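PDB 3BNW: riboflavin kinase, putative from Trypanosoma brucei, which probably phosphorylates riboflavin with ATP to give FMN, the one-step kinase route from the vitamin to its flavin cofactor. Local coordinates for residues 13-18 / 121-126; 46-51 / 171-176; 63-68 / 115-120; 78-83 / 103-108. All blocks are in the same frame, centred on the assembly; numbering follows the deposited sequence.

Contact 1 (13-18 / 121-126); sequences GSFQPF and LGEIRS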
loop_
_atom_site.group_PDB
_atom_site.type_symbol
_atom_site.label_atom_id
_atom_site.label_comp_id
_atom_site.label_asym_id
_atom_site.label_seq_id
_atom_site.Cartn_x
_atom_site.Cartn_y
_atom_site.Cartn_z
ATOM N N GLY A 13 -7.414 12.190 13.256
ATOM C CA GLY A 13 -7.648 12.984 12.053
ATOM C C GLY A 13 -6.519 13.955 11.735
ATOM O O GLY A 13 -6.755 15.011 11.133
ATOM N N SER A 14 -5.303 13.624 12.167
ATOM C CA SER A 14 -4.096 14.284 11.684
ATOM C C SER A 14 -3.609 13.568 10.423
ATOM O O SER A 14 -2.837 14.133 9.648
ATOM C CB SER A 14 -3.000 14.286 12.758
ATOM O OG SER A 14 -2.523 12.981 13.027
ATOM N N PHE A 15 -4.062 12.328 10.222
ATOM C CA PHE A 15 -3.657 11.546 9.063
ATOM C C PHE A 15 -4.529 11.889 7.870
ATOM O O PHE A 15 -5.747 11.735 7.923
ATOM C CB PHE A 15 -3.741 10.040 9.341
ATOM C CG PHE A 15 -3.174 9.195 8.230
ATOM C CD1 PHE A 15 -1.839 8.838 8.230
ATOM C CD2 PHE A 15 -3.967 8.799 7.161
ATOM C CE1 PHE A 15 -1.306 8.090 7.203
ATOM C CE2 PHE A 15 -3.441 8.048 6.125
ATOM C CZ PHE A 15 -2.106 7.691 6.150
ATOM N N GLN A 16 -3.894 12.334 6.790
ATOM C CA GLN A 16 -4.593 12.661 5.549
ATOM C C GLN A 16 -4.607 11.454 4.601
ATOM O O GLN A 16 -3.554 11.049 4.102
ATOM C CB GLN A 16 -3.922 13.870 4.879
ATOM C CG GLN A 16 -4.372 14.151 3.439
ATOM C CD GLN A 16 -5.847 14.528 3.329
ATOM O OE1 GLN A 16 -6.285 15.540 3.883
ATOM N NE2 GLN A 16 -6.611 13.721 2.601
ATOM N N PRO A 17 -5.797 10.870 4.346
ATOM C CA PRO A 17 -5.849 9.763 3.397
ATOM C C PRO A 17 -5.616 10.242 1.974
ATOM O O PRO A 17 -5.846 11.411 1.667
ATOM C CB PRO A 17 -7.282 9.222 3.546
ATOM C CG PRO A 17 -7.829 9.845 4.754
ATOM C CD PRO A 17 -7.135 11.161 4.883
ATOM N N PHE A 18 -5.162 9.340 1.114
ATOM C CA PHE A 18 -4.866 9.686 -0.263
ATOM C C PHE A 18 -5.004 8.490 -1.185
ATOM O O PHE A 18 -5.254 7.369 -0.746
ATOM C CB PHE A 18 -3.458 10.285 -0.377
ATOM C CG PHE A 18 -2.350 9.316 -0.049
ATOM C CD1 PHE A 18 -1.836 8.472 -1.025
ATOM C CD2 PHE A 18 -1.817 9.262 1.229
ATOM C CE1 PHE A 18 -0.821 7.579 -0.732
ATOM C CE2 PHE A 18 -0.798 8.376 1.531
ATOM C CZ PHE A 18 -0.298 7.530 0.546
ATOM N N LEU A 121 -5.618 4.644 4.039
ATOM C CA LEU A 121 -6.624 5.153 4.969
ATOM C C LEU A 121 -6.087 5.414 6.371
ATOM O O LEU A 121 -6.728 6.116 7.151
ATOM C CB LEU A 121 -7.808 4.187 5.034
ATOM C CG LEU A 121 -8.616 4.087 3.732
ATOM C CD1 LEU A 121 -9.505 2.854 3.730
ATOM C CD2 LEU A 121 -9.433 5.348 3.512
ATOM N N GLY A 122 -4.925 4.860 6.713
ATOM C CA GLY A 122 -4.340 5.153 8.019
ATOM C C GLY A 122 -2.958 4.581 8.251
ATOM O O GLY A 122 -2.426 3.825 7.425
ATOM N N GLU A 123 -2.405 4.919 9.413
ATOM C CA GLU A 123 -1.055 4.523 9.794
ATOM C C GLU A 123 -1.047 3.523 10.949
ATOM O O GLU A 123 -1.834 3.637 11.889
ATOM C CB GLU A 123 -0.245 5.759 10.164
ATOM C CG GLU A 123 -0.774 6.547 11.357
ATOM C CD GLU A 123 -0.186 7.929 11.426
ATOM O OE1 GLU A 123 0.759 8.201 10.660
ATOM O OE2 GLU A 123 -0.670 8.752 12.236
ATOM N N ILE A 124 -0.144 2.548 10.869
ATOM C CA ILE A 124 -0.032 1.497 11.880
ATOM C C ILE A 124 1.033 1.863 12.916
ATOM O O ILE A 124 0.775 1.859 14.122
ATOM C CB ILE A 124 0.328 0.138 11.236
ATOM C CG1 ILE A 124 -0.719 -0.240 10.174
ATOM C CG2 ILE A 124 0.452 -0.942 12.303
ATOM C CD1 ILE A 124 -0.547 -1.623 9.569
ATOM N N ARG A 125 2.221 2.201 12.424
ATOM C CA ARG A 125 3.377 2.471 13.265
ATOM C C ARG A 125 4.474 3.070 12.391
ATOM O O ARG A 125 4.334 3.121 11.167
ATOM C CB ARG A 125 3.883 1.162 13.861
ATOM C CG ARG A 125 4.282 0.159 12.787
ATOM C CD ARG A 125 4.442 -1.231 13.301
ATOM N NE ARG A 125 4.832 -2.147 12.225
ATOM C CZ ARG A 125 6.077 -2.284 11.764
ATOM N NH1 ARG A 125 7.061 -1.537 12.242
ATOM N NH2 ARG A 125 6.340 -3.157 10.798
ATOM N N SER A 126 5.569 3.493 13.018
ATOM C CA SER A 126 6.792 3.814 12.283
ATOM C C SER A 126 7.471 2.520 11.849
ATOM O O SER A 126 7.249 1.464 12.437
ATOM C CB SER A 126 7.760 4.638 13.130
ATOM O OG SER A 126 8.165 3.921 14.273
#
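The F15 ring lies over the backbone of strand 115-126, one face laid on G122 CA and E123 N. G122 CA is 3.8 Å from the ring centroid and 20° off its normal, a CH-pi contact in which the carbon sits toward the rim. F15 CE2 lies 3.6 Å from G122 N. F15 CG, anti to the backbone N (chi1 -173°), is directed beside the carbonyl carbon, and the ring beyond it reaches the strand. E123 runs past it in the opposite direction, with F15 CD1 3.6 Å from E123 OE1 and the ring and carboxylate planes 63° apart. No hydrogen bond joins the two segments; two residues on, P17 CB adds a looser apolar touch to L121 CD2 at 4.4 Å. On the loop side, Q16 NE2 donates to P17 O at 2.6 Å, in the plane of that carbonyl and on a lone pair, and also bonds to L178 O. L121 and G122 both face Y61 of strand 58-69, a classic beta bulge, and F15 packs on it from the side of the N-terminal loop. Y55 meets F15 edge-to-face, I124 and R125 reach helix 133-151, and F18, starting strand 18-25, pairs with V120 just before the bulge.

Contact 2 (46-51 / 171-176); sequences KDVMEC and TIPYFE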
loop_
_atom_site.group_PDB
_atom_site.type_symbol
_atom_site.label_atom_id
_atom_site.label_comp_id
_atom_site.label_asym_id
_atom_site.label_seq_id
_atom_site.Cartn_x
_atom_site.Cartn_y
_atom_site.Cartn_z
ATOM N N LYS A 46 9.386 12.508 -9.366
ATOM C CA LYS A 46 9.765 13.603 -8.467
ATOM C C LYS A 46 8.567 14.259 -7.771
ATOM O O LYS A 46 8.629 14.564 -6.574
ATOM C CB LYS A 46 10.573 14.667 -9.221
ATOM C CG LYS A 46 11.256 15.685 -8.305
ATOM C CD LYS A 46 12.022 16.762 -9.073
ATOM C CE LYS A 46 13.345 16.249 -9.635
ATOM N NZ LYS A 46 13.172 15.429 -10.871
ATOM N N ASP A 47 7.487 14.467 -8.522
ATOM C CA ASP A 47 6.284 15.127 -8.004
ATOM C C ASP A 47 5.544 14.266 -6.981
ATOM O O ASP A 47 5.126 14.757 -5.936
ATOM C CB ASP A 47 5.345 15.494 -9.162
ATOM C CG ASP A 47 4.010 16.050 -8.686
ATOM O OD1 ASP A 47 3.843 17.291 -8.688
ATOM O OD2 ASP A 47 3.127 15.245 -8.313
ATOM N N VAL A 48 5.374 12.985 -7.290
ATOM C CA VAL A 48 4.643 12.076 -6.411
ATOM C C VAL A 48 5.436 11.777 -5.136
ATOM O O VAL A 48 4.849 11.612 -4.068
ATOM C CB VAL A 48 4.266 10.771 -7.141
ATOM C CG1 VAL A 48 3.662 9.762 -6.174
ATOM C CG2 VAL A 48 3.296 11.065 -8.274
ATOM N N MET A 49 6.763 11.718 -5.251
ATOM C CA MET A 49 7.642 11.609 -4.084
ATOM C C MET A 49 7.436 12.776 -3.109
ATOM O O MET A 49 7.512 12.593 -1.890
ATOM C CB MET A 49 9.113 11.556 -4.513
ATOM C CG MET A 49 9.582 10.186 -4.989
ATOM S SD MET A 49 11.358 10.082 -5.327
ATOM C CE MET A 49 12.055 10.773 -3.831
ATOM N N GLU A 50 7.185 13.967 -3.653
ATOM C CA GLU A 50 6.932 15.165 -2.847
ATOM C C GLU A 50 5.606 15.059 -2.095
ATOM O O GLU A 50 5.520 15.424 -0.925
ATOM C CB GLU A 50 6.928 16.422 -3.723
ATOM C CG GLU A 50 6.956 17.730 -2.928
ATOM C CD GLU A 50 6.854 18.974 -3.804
ATOM O OE1 GLU A 50 6.208 18.916 -4.873
ATOM O OE2 GLU A 50 7.413 20.022 -3.411
ATOM N N CYS A 51 4.576 14.572 -2.778
ATOM C CA CYS A 51 3.273 14.348 -2.154
ATOM C C CYS A 51 3.346 13.368 -0.982
ATOM O O CYS A 51 2.627 13.521 0.004
ATOM C CB CYS A 51 2.276 13.819 -3.189
ATOM S SG CYS A 51 1.669 15.063 -4.342
ATOM N N THR A 171 -2.080 9.008 -16.860
ATOM C CA THR A 171 -1.042 9.603 -16.021
ATOM C C THR A 171 -0.554 8.606 -14.970
ATOM O O THR A 171 -1.294 8.243 -14.058
ATOM C CB THR A 171 -1.564 10.884 -15.311
ATOM O OG1 THR A 171 -1.976 11.844 -16.294
ATOM C CG2 THR A 171 -0.487 11.504 -14.412
ATOM N N ILE A 172 0.694 8.165 -15.115
ATOM C CA ILE A 172 1.353 7.310 -14.120
ATOM C C ILE A 172 2.774 7.822 -13.848
ATOM O O ILE A 172 3.510 8.127 -14.787
ATOM C CB ILE A 172 1.431 5.818 -14.552
ATOM C CG1 ILE A 172 1.555 5.694 -16.079
ATOM C CG2 ILE A 172 0.220 5.044 -14.035
ATOM C CD1 ILE A 172 1.981 4.324 -16.566
ATOM N N PRO A 173 3.156 7.943 -12.565
ATOM C CA PRO A 173 2.310 7.756 -11.387
ATOM C C PRO A 173 1.294 8.894 -11.192
ATOM O O PRO A 173 1.352 9.917 -11.886
ATOM C CB PRO A 173 3.320 7.732 -10.233
ATOM C CG PRO A 173 4.456 8.541 -10.716
ATOM C CD PRO A 173 4.543 8.276 -12.191
ATOM N N TYR A 174 0.368 8.696 -10.259
ATOM C CA TYR A 174 -0.618 9.714 -9.911
ATOM C C TYR A 174 -0.954 9.662 -8.416
ATOM O O TYR A 174 -1.153 8.583 -7.860
ATOM C CB TYR A 174 -1.894 9.536 -10.743
ATOM C CG TYR A 174 -2.926 10.593 -10.447
ATOM C CD1 TYR A 174 -4.014 10.324 -9.621
ATOM C CD2 TYR A 174 -2.792 11.876 -10.962
ATOM C CE1 TYR A 174 -4.949 11.305 -9.330
ATOM C CE2 TYR A 174 -3.719 12.860 -10.679
ATOM C CZ TYR A 174 -4.793 12.571 -9.863
ATOM O OH TYR A 174 -5.710 13.560 -9.588
ATOM N N PHE A 175 -1.024 10.835 -7.788
ATOM C CA PHE A 175 -1.363 10.968 -6.374
ATOM C C PHE A 175 -2.570 11.893 -6.223
ATOM O O PHE A 175 -2.666 12.891 -6.937
ATOM C CB PHE A 175 -0.157 11.540 -5.610
ATOM C CG PHE A 175 -0.442 11.902 -4.167
ATOM C CD1 PHE A 175 -1.052 13.109 -3.842
ATOM C CD2 PHE A 175 -0.075 11.050 -3.137
ATOM C CE1 PHE A 175 -1.314 13.447 -2.522
ATOM C CE2 PHE A 175 -0.331 11.392 -1.808
ATOM C CZ PHE A 175 -0.954 12.592 -1.506
ATOM N N GLU A 176 -3.472 11.573 -5.291
ATOM C CA GLU A 176 -4.615 12.448 -4.972
ATOM C C GLU A 176 -5.103 12.348 -3.517
ATOM O O GLU A 176 -5.285 11.256 -2.996
ATOM C CB GLU A 176 -5.788 12.156 -5.919
ATOM C CG GLU A 176 -7.065 12.906 -5.535
ATOM C CD GLU A 176 -8.140 12.890 -6.600
ATOM O OE1 GLU A 176 -7.856 12.519 -7.755
ATOM O OE2 GLU A 176 -9.284 13.258 -6.270
#
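A short helix, 46-52, packs here against the C-terminal edge strand 174-177 of the antiparallel sheet, and a cysteine-aromatic contact forms one end of the interface. C51 CB stands over the centre of the F175 ring, 3.4 Å from the centroid and only 9° off the normal, a CH-pi contact. The sulfur is displaced to one side: C51 SG comes within 3.4 Å of F175 CD1 and lies obliquely to the ring, 4.0 Å from the centroid, a sulfur-aromatic contact. CG of F175 is anti to the backbone N (chi1 172°), beside the carbonyl carbon, and C51 meets the ring beyond it. One turn earlier V48 uses both its methyls. V48 CG2 meets P173 CG at 3.7 Å, the two side chains crossing at a slant, while V48 CG1 approaches F175 CB at 4.3 Å. The axes of helix 46-51 and strand 174-176 are 29° apart in direction and approach to 8.4 Å. In the curled sheet strand 174-177 pairs antiparallel with strand 18-25, through Y174 to R21 and E176 to F19, and the helix lies against that edge, V48 also touching L20. F18 stacks on F175, extending the aromatic packing toward the start of strand 18-25. P173, just ahead of the strand, follows a cis peptide bond. Y174 and E176 point away from the helix, and there Y174 OH donates to E176 OE1, 3.0 Å away, from above the carboxylate plane. The amide of V48 is bonded to the D45 side chain.

Contact 3 (63-68 / 115-120); sequences WGTVSQ and VVKIIV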
loop_
_atom_site.group_PDB
_atom_site.type_symbol
_atom_site.label_atom_id
_atom_site.label_comp_id
_atom_site.label_asym_id
_atom_site.label_seq_id
_atom_site.Cartn_x
_atom_site.Cartn_y
_atom_site.Cartn_z
ATOM N N TRP A 63 -7.026 0.001 1.135
ATOM C CA TRP A 63 -7.524 -0.880 0.079
ATOM C C TRP A 63 -6.704 -0.698 -1.182
ATOM O O TRP A 63 -6.302 0.415 -1.499
ATOM C CB TRP A 63 -8.980 -0.557 -0.244
ATOM C CG TRP A 63 -9.915 -0.820 0.874
ATOM C CD1 TRP A 63 -10.463 0.099 1.708
ATOM C CD2 TRP A 63 -10.427 -2.093 1.281
ATOM N NE1 TRP A 63 -11.283 -0.519 2.615
ATOM C CE2 TRP A 63 -11.278 -1.866 2.377
ATOM C CE3 TRP A 63 -10.248 -3.403 0.824
ATOM C CZ2 TRP A 63 -11.954 -2.899 3.031
ATOM C CZ3 TRP A 63 -10.919 -4.434 1.475
ATOM C CH2 TRP A 63 -11.765 -4.171 2.568
ATOM N N GLY A 64 -6.469 -1.787 -1.904
ATOM C CA GLY A 64 -5.731 -1.723 -3.162
ATOM C C GLY A 64 -6.271 -2.661 -4.215
ATOM O O GLY A 64 -7.017 -3.589 -3.911
ATOM N N THR A 65 -5.886 -2.414 -5.462
ATOM C CA THR A 65 -6.247 -3.295 -6.571
ATOM C C THR A 65 -5.040 -3.491 -7.484
ATOM O O THR A 65 -4.113 -2.673 -7.484
ATOM C CB THR A 65 -7.435 -2.723 -7.400
ATOM O OG1 THR A 65 -7.035 -1.512 -8.056
ATOM C CG2 THR A 65 -8.634 -2.436 -6.499
ATOM N N VAL A 66 -5.061 -4.576 -8.251
ATOM C CA VAL A 66 -4.005 -4.886 -9.210
ATOM C C VAL A 66 -4.641 -5.113 -10.580
ATOM O O VAL A 66 -5.652 -5.803 -10.696
ATOM C CB VAL A 66 -3.175 -6.119 -8.761
ATOM C CG1 VAL A 66 -2.212 -6.562 -9.851
ATOM C CG2 VAL A 66 -2.414 -5.793 -7.499
ATOM N N SER A 67 -4.044 -4.507 -11.604
ATOM C CA SER A 67 -4.628 -4.454 -12.941
ATOM C C SER A 67 -3.541 -4.444 -14.004
ATOM O O SER A 67 -2.384 -4.126 -13.720
ATOM C CB SER A 67 -5.486 -3.192 -13.100
ATOM O OG SER A 67 -6.642 -3.229 -12.277
ATOM N N GLN A 68 -3.935 -4.789 -15.229
ATOM C CA GLN A 68 -3.035 -4.803 -16.385
ATOM C C GLN A 68 -1.770 -5.634 -16.122
ATOM O O GLN A 68 -0.645 -5.196 -16.379
ATOM C CB GLN A 68 -2.697 -3.365 -16.811
ATOM C CG GLN A 68 -3.899 -2.607 -17.369
ATOM C CD GLN A 68 -3.564 -1.186 -17.791
ATOM O OE1 GLN A 68 -2.849 -0.467 -17.087
ATOM N NE2 GLN A 68 -4.091 -0.770 -18.939
ATOM N N VAL A 115 -0.250 -2.360 -13.075
ATOM C CA VAL A 115 -0.640 -1.114 -12.434
ATOM C C VAL A 115 -1.298 -1.439 -11.096
ATOM O O VAL A 115 -2.221 -2.241 -11.014
ATOM C CB VAL A 115 -1.595 -0.273 -13.318
ATOM C CG1 VAL A 115 -1.956 1.033 -12.616
ATOM C CG2 VAL A 115 -0.956 0.012 -14.672
ATOM N N VAL A 116 -0.794 -0.825 -10.041
ATOM C CA VAL A 116 -1.392 -0.974 -8.730
ATOM C C VAL A 116 -2.023 0.353 -8.339
ATOM O O VAL A 116 -1.445 1.419 -8.553
ATOM C CB VAL A 116 -0.363 -1.430 -7.661
ATOM C CG1 VAL A 116 0.797 -0.457 -7.568
ATOM C CG2 VAL A 116 -1.039 -1.572 -6.309
ATOM N N LYS A 117 -3.226 0.276 -7.785
ATOM C CA LYS A 117 -3.923 1.441 -7.292
ATOM C C LYS A 117 -4.182 1.203 -5.821
ATOM O O LYS A 117 -4.656 0.134 -5.456
ATOM C CB LYS A 117 -5.244 1.617 -8.046
ATOM C CG LYS A 117 -5.086 1.814 -9.546
ATOM C CD LYS A 117 -6.433 1.806 -10.254
ATOM C CE LYS A 117 -6.284 1.543 -11.755
ATOM N NZ LYS A 117 -7.599 1.445 -12.445
ATOM N N ILE A 118 -3.853 2.175 -4.975
ATOM C CA ILE A 118 -4.116 2.040 -3.541
ATOM C C ILE A 118 -4.774 3.288 -2.963
ATOM O O ILE A 118 -4.491 4.406 -3.392
ATOM C CB ILE A 118 -2.833 1.677 -2.723
ATOM C CG1 ILE A 118 -1.729 2.717 -2.915
ATOM C CG2 ILE A 118 -2.312 0.294 -3.117
ATOM C CD1 ILE A 118 -0.612 2.623 -1.883
ATOM N N ILE A 119 -5.682 3.071 -2.013
ATOM C CA ILE A 119 -6.200 4.130 -1.154
ATOM C C ILE A 119 -5.624 3.887 0.252
ATOM O O ILE A 119 -5.880 2.845 0.855
ATOM C CB ILE A 119 -7.747 4.136 -1.133
ATOM C CG1 ILE A 119 -8.286 4.482 -2.529
ATOM C CG2 ILE A 119 -8.276 5.141 -0.105
ATOM C CD1 ILE A 119 -9.802 4.573 -2.637
ATOM N N VAL A 120 -4.820 4.831 0.745
ATOM C CA VAL A 120 -4.195 4.719 2.068
ATOM C C VAL A 120 -5.077 5.410 3.097
ATOM O O VAL A 120 -5.250 6.615 3.038
ATOM C CB VAL A 120 -2.776 5.351 2.103
ATOM C CG1 VAL A 120 -2.265 5.431 3.522
ATOM C CG2 VAL A 120 -1.810 4.560 1.253
HETATM O O HOH W 1 -8.776 -0.843 -10.853
HETATM O O HOH W 2 -4.985 -1.674 -10.400
#
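W63 and I119 pair through both backbone bonds: I119 N gives a nearly straight one to W63 O (2.8 Å, 168°), and W63 N returns a more bent one to I119 O (136°). T65 and K117 repeat the pattern, T65 N to K117 O at 2.8 Å and K117 N to T65 O at 3.1 Å, and S67 with V115 completes six bonds. Between these pairs G64-I118 and V66-V116 are non-hydrogen-bonded; their backbones bond outward, to Y80 and F77 of strand 75-87 and to L20 and G22 of strand 18-25. Strands 58-69 and 115-126 are thus interior antiparallel neighbours of the flavokinase beta-barrel. At the G64-I118 pair, G64 CA makes a CA-H...O contact with K117 O, 3.1 Å away. On the face of T65, S67 and K117, one water is held by three groups: it donates to V115 O at 2.9 Å and bonds both T65 OG1 and S67 OG. S67 OG also bonds S76 OG. A second water accepts from K117 NZ, 3.0 Å away, and is weakly bonded to T65 OG1; K117 NZ reaches F165 O as well. K117 CB lies 3.6 Å from T65 OG1; beyond CG the chain is extended, toward NZ and its partners. W63 NE1 is satisfied by L156 O.

Contact 4 (78-83 / 103-108); sequences GPYPFA and FLHEFG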
loop_
_atom_site.group_PDB
_atom_site.type_symbol
_atom_site.label_atom_id
_atom_site.label_comp_id
_atom_site.label_asym_id
_atom_site.label_seq_id
_atom_site.Cartn_x
_atom_site.Cartn_y
_atom_site.Cartn_z
ATOM N N GLY A 78 -8.887 -7.560 -6.913
ATOM C CA GLY A 78 -9.219 -6.758 -5.738
ATOM C C GLY A 78 -10.655 -6.264 -5.738
ATOM O O GLY A 78 -11.479 -6.752 -6.513
ATOM N N PRO A 79 -10.973 -5.287 -4.870
ATOM C CA PRO A 79 -10.071 -4.614 -3.927
ATOM C C PRO A 79 -9.650 -5.510 -2.755
ATOM O O PRO A 79 -10.476 -6.240 -2.205
ATOM C CB PRO A 79 -10.916 -3.439 -3.427
ATOM C CG PRO A 79 -12.307 -3.937 -3.518
ATOM C CD PRO A 79 -12.347 -4.770 -4.762
ATOM N N TYR A 80 -8.372 -5.458 -2.393
ATOM C CA TYR A 80 -7.858 -6.236 -1.263
ATOM C C TYR A 80 -7.326 -5.323 -0.162
ATOM O O TYR A 80 -6.901 -4.203 -0.439
ATOM C CB TYR A 80 -6.733 -7.167 -1.714
ATOM C CG TYR A 80 -7.111 -8.123 -2.816
ATOM C CD1 TYR A 80 -8.116 -9.069 -2.630
ATOM C CD2 TYR A 80 -6.451 -8.099 -4.045
ATOM C CE1 TYR A 80 -8.464 -9.961 -3.649
ATOM C CE2 TYR A 80 -6.791 -8.988 -5.064
ATOM C CZ TYR A 80 -7.797 -9.910 -4.861
ATOM O OH TYR A 80 -8.137 -10.786 -5.868
ATOM N N PRO A 81 -7.342 -5.803 1.096
ATOM C CA PRO A 81 -6.602 -5.107 2.156
ATOM C C PRO A 81 -5.094 -5.097 1.872
ATOM O O PRO A 81 -4.579 -6.002 1.213
ATOM C CB PRO A 81 -6.902 -5.939 3.415
ATOM C CG PRO A 81 -8.084 -6.774 3.081
ATOM C CD PRO A 81 -8.041 -6.998 1.602
ATOM N N PHE A 82 -4.396 -4.077 2.350
ATOM C CA PHE A 82 -2.952 -4.013 2.185
ATOM C C PHE A 82 -2.333 -3.188 3.298
ATOM O O PHE A 82 -2.985 -2.313 3.867
ATOM C CB PHE A 82 -2.575 -3.407 0.824
ATOM C CG PHE A 82 -2.536 -1.910 0.825
ATOM C CD1 PHE A 82 -3.673 -1.174 0.532
ATOM C CD2 PHE A 82 -1.370 -1.232 1.144
ATOM C CE1 PHE A 82 -3.643 0.210 0.554
ATOM C CE2 PHE A 82 -1.335 0.147 1.167
ATOM C CZ PHE A 82 -2.471 0.870 0.872
ATOM N N ALA A 83 -1.078 -3.501 3.613
ATOM C CA ALA A 83 -0.222 -2.631 4.407
ATOM C C ALA A 83 0.932 -2.222 3.504
ATOM O O ALA A 83 1.158 -2.853 2.466
ATOM C CB ALA A 83 0.282 -3.350 5.633
ATOM N N PHE A 103 0.142 -6.690 -0.146
ATOM C CA PHE A 103 -1.256 -7.091 -0.263
ATOM C C PHE A 103 -1.566 -8.261 0.660
ATOM O O PHE A 103 -0.868 -9.278 0.635
ATOM C CB PHE A 103 -1.603 -7.472 -1.710
ATOM C CG PHE A 103 -1.942 -6.299 -2.577
ATOM C CD1 PHE A 103 -3.207 -5.732 -2.520
ATOM C CD2 PHE A 103 -1.002 -5.751 -3.438
ATOM C CE1 PHE A 103 -3.533 -4.637 -3.305
ATOM C CE2 PHE A 103 -1.322 -4.653 -4.233
ATOM C CZ PHE A 103 -2.595 -4.098 -4.166
ATOM N N LEU A 104 -2.621 -8.115 1.462
ATOM C CA LEU A 104 -3.141 -9.219 2.268
ATOM C C LEU A 104 -3.958 -10.146 1.369
ATOM O O LEU A 104 -5.165 -10.315 1.548
ATOM C CB LEU A 104 -3.987 -8.702 3.436
ATOM C CG LEU A 104 -3.246 -8.092 4.631
ATOM C CD1 LEU A 104 -2.113 -7.165 4.211
ATOM C CD2 LEU A 104 -4.232 -7.363 5.533
ATOM N N HIS A 105 -3.273 -10.740 0.396
ATOM C CA HIS A 105 -3.888 -11.643 -0.572
ATOM C C HIS A 105 -2.821 -12.520 -1.235
ATOM O O HIS A 105 -1.701 -12.068 -1.494
ATOM C CB HIS A 105 -4.647 -10.852 -1.637
ATOM C CG HIS A 105 -5.250 -11.712 -2.703
ATOM N ND1 HIS A 105 -6.337 -12.524 -2.475
ATOM C CD2 HIS A 105 -4.909 -11.893 -4.001
ATOM C CE1 HIS A 105 -6.642 -13.169 -3.587
ATOM N NE2 HIS A 105 -5.791 -12.803 -4.529
ATOM N N GLU A 106 -3.184 -13.769 -1.513
ATOM C CA GLU A 106 -2.258 -14.733 -2.102
ATOM C C GLU A 106 -2.562 -14.850 -3.589
ATOM O O GLU A 106 -3.505 -15.530 -3.983
ATOM C CB GLU A 106 -2.364 -16.112 -1.420
ATOM C CG GLU A 106 -2.723 -16.075 0.079
ATOM C CD GLU A 106 -4.229 -16.211 0.328
ATOM O OE1 GLU A 106 -4.860 -15.199 0.719
ATOM O OE2 GLU A 106 -4.771 -17.325 0.112
ATOM N N PHE A 107 -1.766 -14.167 -4.404
ATOM C CA PHE A 107 -1.920 -14.200 -5.855
ATOM C C PHE A 107 -1.392 -15.505 -6.444
ATOM O O PHE A 107 -1.977 -16.049 -7.392
ATOM C CB PHE A 107 -1.189 -13.018 -6.496
ATOM C CG PHE A 107 -1.775 -11.678 -6.148
ATOM C CD1 PHE A 107 -2.786 -11.120 -6.929
ATOM C CD2 PHE A 107 -1.312 -10.966 -5.052
ATOM C CE1 PHE A 107 -3.326 -9.875 -6.618
ATOM C CE2 PHE A 107 -1.849 -9.713 -4.730
ATOM C CZ PHE A 107 -2.859 -9.172 -5.517
ATOM N N GLY A 108 -0.287 -15.997 -5.878
ATOM C CA GLY A 108 0.384 -17.196 -6.376
ATOM C C GLY A 108 1.419 -16.895 -7.448
ATOM O O GLY A 108 1.971 -17.808 -8.066
#
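L104 N donates to P81 O at 2.9 Å, the one hydrogen bond between these segments, with the donor tilted 34° from the carbonyl plane. L104 is the centre of an inverse gamma turn, closed by a weak bond from H105 N to F103 O, and this turn leads the chain off the end of strand 98-103. At its first residue, F103 and F82 form an antiparallel non-hydrogen-bonded pair, F82 CB lying 4.1 Å from F103 CD1. The two methyls of L104 meet different residues of strand 75-87: CD2 touches P81 CB at 3.7 Å, while CD1 reaches the backbone of F82 and A83. Strands 75-87 and 98-103 are antiparallel neighbours in the sheet, and past the turn the loop folds back over Y80. The Y80 and H105 rings stack face to face, centroids 3.8 Å apart and planes 8° from parallel. H105 CG, anti to its backbone N (chi1 177°), lies over the centre of the phenol ring, and Y80 CZ over that of the imidazole. The opposite face of Y80 carries G78 CA over its centre, sandwiching the phenol between imidazole and backbone. F107 completes an aromatic cluster: Y80 CE2 meets F107 CE1 at 3.9 Å, with the ring planes nearly perpendicular, and H105 CD2 sits over the centre of the F107 face. At its own edge Y80 has F103 CD1, 3.9 Å from Y80 CB. L104 packs on V144, T147 and R148 of helix 133-151, and F107 meets W109 and F111.

In the fold
From the N terminus, the loop 13-18 leads into strand 18-25 and closes contact 1 with 121-126 of strand 115-126. Helix 46-52 opens contact 2, which closes only at 171-176; contacts 1 and 2 therefore cross, and they meet where F18 packs on F175. Strand 58-69 follows, and contact 3 closes on 115-120, within the spans of both contacts 1 and 2. Contact 4, 78-83 with 103-108, lies innermost, inside contact 3. Contacts 1 and 3 share strand 115-126, while G64 and Y80 probably hydrogen-bond between contacts 3 and 4. Together they join the N-terminal loop, the sheet, the short helix, the loop after strand 98-103 and the C-terminal strand.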